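Local coordinates for protein glycerol dehydrogenase (Bacillus coagulans, PDB 6CSJ) that probably oxidises glycerol and related polyols with NAD as cofactor, and in this double mutant has acquired D-lactate dehydrogenase activity, at residues P71-E74 and R75-M79. The protein carries 2 engineered substitutions. Numbering follows the deposited sequence.
Sequences PEIE and RLCEM
An i to i+3 salt bridge between Glu72 and Arg75 marks the first turns of helix 70-82, and it is a two-pronged one. Arg75 comes side-on: its NE gives a nearly straight bond to Glu72 OE1 (2.9 Å, 169° at the hydrogen). Its NH2 reaches Glu72 OE2 at 2.8 Å. The carboxylate and guanidinium planes are turned 40° against each other; OE1 lies in the guanidinium plane, yet NE meets that oxygen from above the carboxylate. Both side chains run the same way, each with CG anti to its own backbone nitrogen, and the bends at chi2 of Glu72 (66°) and at chi3 of Arg75 turn the charged ends together. The pair also ties the helix to the end of strand 59-63, an outer strand of the parallel sheet in this Rossmann-like domain, and to the residues just after it: Glu72 OE2 accepts from Gly65 N, and Arg75 NH2 donates to Leu63 O. An alanine at Glu72 takes away the carboxylate, which would probably leave Arg75 held through NH2 to Leu63 O alone among the side-chain bonds described, its NE end freer to turn, and Gly65 N without this acceptor. One residue on from Arg75, Leu76 lays CD1 4.0 Å from Glu72 CG, the two side chains crossing at a slant as Leu76 heads inward to Phe33 and Phe64. The i to i+4 backbone bonds run from Arg75 N to Pro71 O (2.9 Å) through Glu78 N to Glu74 O (3.0 Å). On the inner side Ile73 CG2 packs 4.1 Å from Cys77 SG, and both residues bear on Tyr106 of helix 94-106.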
loop_
_atom_site.group_PDB
_atom_site.type_symbol
_atom_site.label_atom_id
_atom_site.label_comp_id
_atom_site.label_asym_id
_atom_site.label_seq_id
_atom_site.Cartn_x
_atom_site.Cartn_y
_atom_site.Cartn_z
ATOM N N PRO A 71 13.290 -11.220 -15.364
ATOM C CA PRO A 71 13.154 -11.426 -16.820
ATOM C C PRO A 71 12.161 -10.483 -17.494
ATOM O O PRO A 71 12.469 -9.905 -18.542
ATOM C CB PRO A 71 12.680 -12.882 -16.924
ATOM C CG PRO A 71 13.242 -13.530 -15.702
ATOM C CD PRO A 71 13.157 -12.490 -14.627
ATOM N N GLU A 72 10.987 -10.322 -16.887
ATOM C CA GLU A 72 9.959 -9.416 -17.417
ATOM C C GLU A 72 10.420 -7.946 -17.355
ATOM O O GLU A 72 10.160 -7.187 -18.285
ATOM C CB GLU A 72 8.623 -9.651 -16.701
ATOM C CG GLU A 72 7.441 -8.797 -17.171
ATOM C CD GLU A 72 6.965 -9.066 -18.599
ATOM O OE1 GLU A 72 7.481 -9.971 -19.272
ATOM O OE2 GLU A 72 6.042 -8.356 -19.056
ATOM N N ILE A 73 11.126 -7.555 -16.296
ATOM C CA ILE A 73 11.713 -6.209 -16.215
ATOM C C ILE A 73 12.765 -5.980 -17.306
ATOM O O ILE A 73 12.780 -4.917 -17.936
ATOM C CB ILE A 73 12.314 -5.918 -14.810
ATOM C CG1 ILE A 73 11.195 -5.803 -13.767
ATOM C CG2 ILE A 73 13.151 -4.627 -14.798
ATOM C CD1 ILE A 73 11.654 -6.032 -12.337
ATOM N N GLU A 74 13.640 -6.967 -17.527
ATOM C CA GLU A 74 14.659 -6.865 -18.576
ATOM C C GLU A 74 14.030 -6.784 -19.978
ATOM O O GLU A 74 14.450 -5.956 -20.791
ATOM C CB GLU A 74 15.661 -8.034 -18.514
ATOM C CG GLU A 74 16.916 -7.844 -19.391
ATOM C CD GLU A 74 17.559 -9.174 -19.855
ATOM O OE1 GLU A 74 17.655 -10.059 -18.990
ATOM O OE2 GLU A 74 17.936 -9.332 -21.054
ATOM N N ARG A 75 13.037 -7.634 -20.247
ATOM C CA ARG A 75 12.314 -7.630 -21.531
ATOM C C ARG A 75 11.735 -6.242 -21.838
ATOM O O ARG A 75 11.918 -5.708 -22.939
ATOM C CB ARG A 75 11.207 -8.696 -21.520
ATOM C CG ARG A 75 10.463 -8.891 -22.841
ATOM C CD ARG A 75 9.364 -9.947 -22.719
ATOM N NE ARG A 75 8.151 -9.441 -22.045
ATOM C CZ ARG A 75 7.221 -8.655 -22.607
ATOM N NH1 ARG A 75 7.331 -8.245 -23.874
ATOM N NH2 ARG A 75 6.170 -8.255 -21.894
ATOM N N LEU A 76 11.064 -5.654 -20.847
ATOM C CA LEU A 76 10.431 -4.335 -20.998
ATOM C C LEU A 76 11.439 -3.186 -21.085
ATOM O O LEU A 76 11.211 -2.233 -21.835
ATOM C CB LEU A 76 9.424 -4.084 -19.869
ATOM C CG LEU A 76 8.219 -5.031 -19.858
ATOM C CD1 LEU A 76 7.504 -4.984 -18.526
ATOM C CD2 LEU A 76 7.253 -4.722 -20.989
ATOM N N CYS A 77 12.537 -3.269 -20.330
ATOM C CA CYS A 77 13.657 -2.314 -20.483
ATOM C C CYS A 77 14.200 -2.280 -21.918
ATOM O O CYS A 77 14.452 -1.196 -22.457
ATOM C CB CYS A 77 14.819 -2.648 -19.544
ATOM S SG CYS A 77 14.539 -2.236 -17.813
ATOM N N GLU A 78 14.385 -3.467 -22.517
ATOM C CA GLU A 78 14.900 -3.580 -23.890
ATOM C C GLU A 78 13.905 -2.989 -24.882
ATOM O O GLU A 78 14.275 -2.133 -25.683
ATOM C CB GLU A 78 15.262 -5.037 -24.248
ATOM C CG GLU A 78 16.567 -5.516 -23.601
ATOM C CD GLU A 78 17.827 -4.922 -24.239
ATOM O OE1 GLU A 78 17.853 -4.705 -25.476
ATOM O OE2 GLU A 78 18.823 -4.683 -23.510
ATOM N N MET A 79 12.640 -3.396 -24.789
ATOM C CA MET A 79 11.582 -2.796 -25.612
ATOM C C MET A 79 11.539 -1.276 -25.489
ATOM O O MET A 79 11.416 -0.582 -26.496
ATOM C CB MET A 79 10.211 -3.361 -25.242
ATOM C CG MET A 79 9.994 -4.801 -25.634
ATOM S SD MET A 79 8.465 -5.431 -24.940
ATOM C CE MET A 79 7.278 -4.355 -25.721
#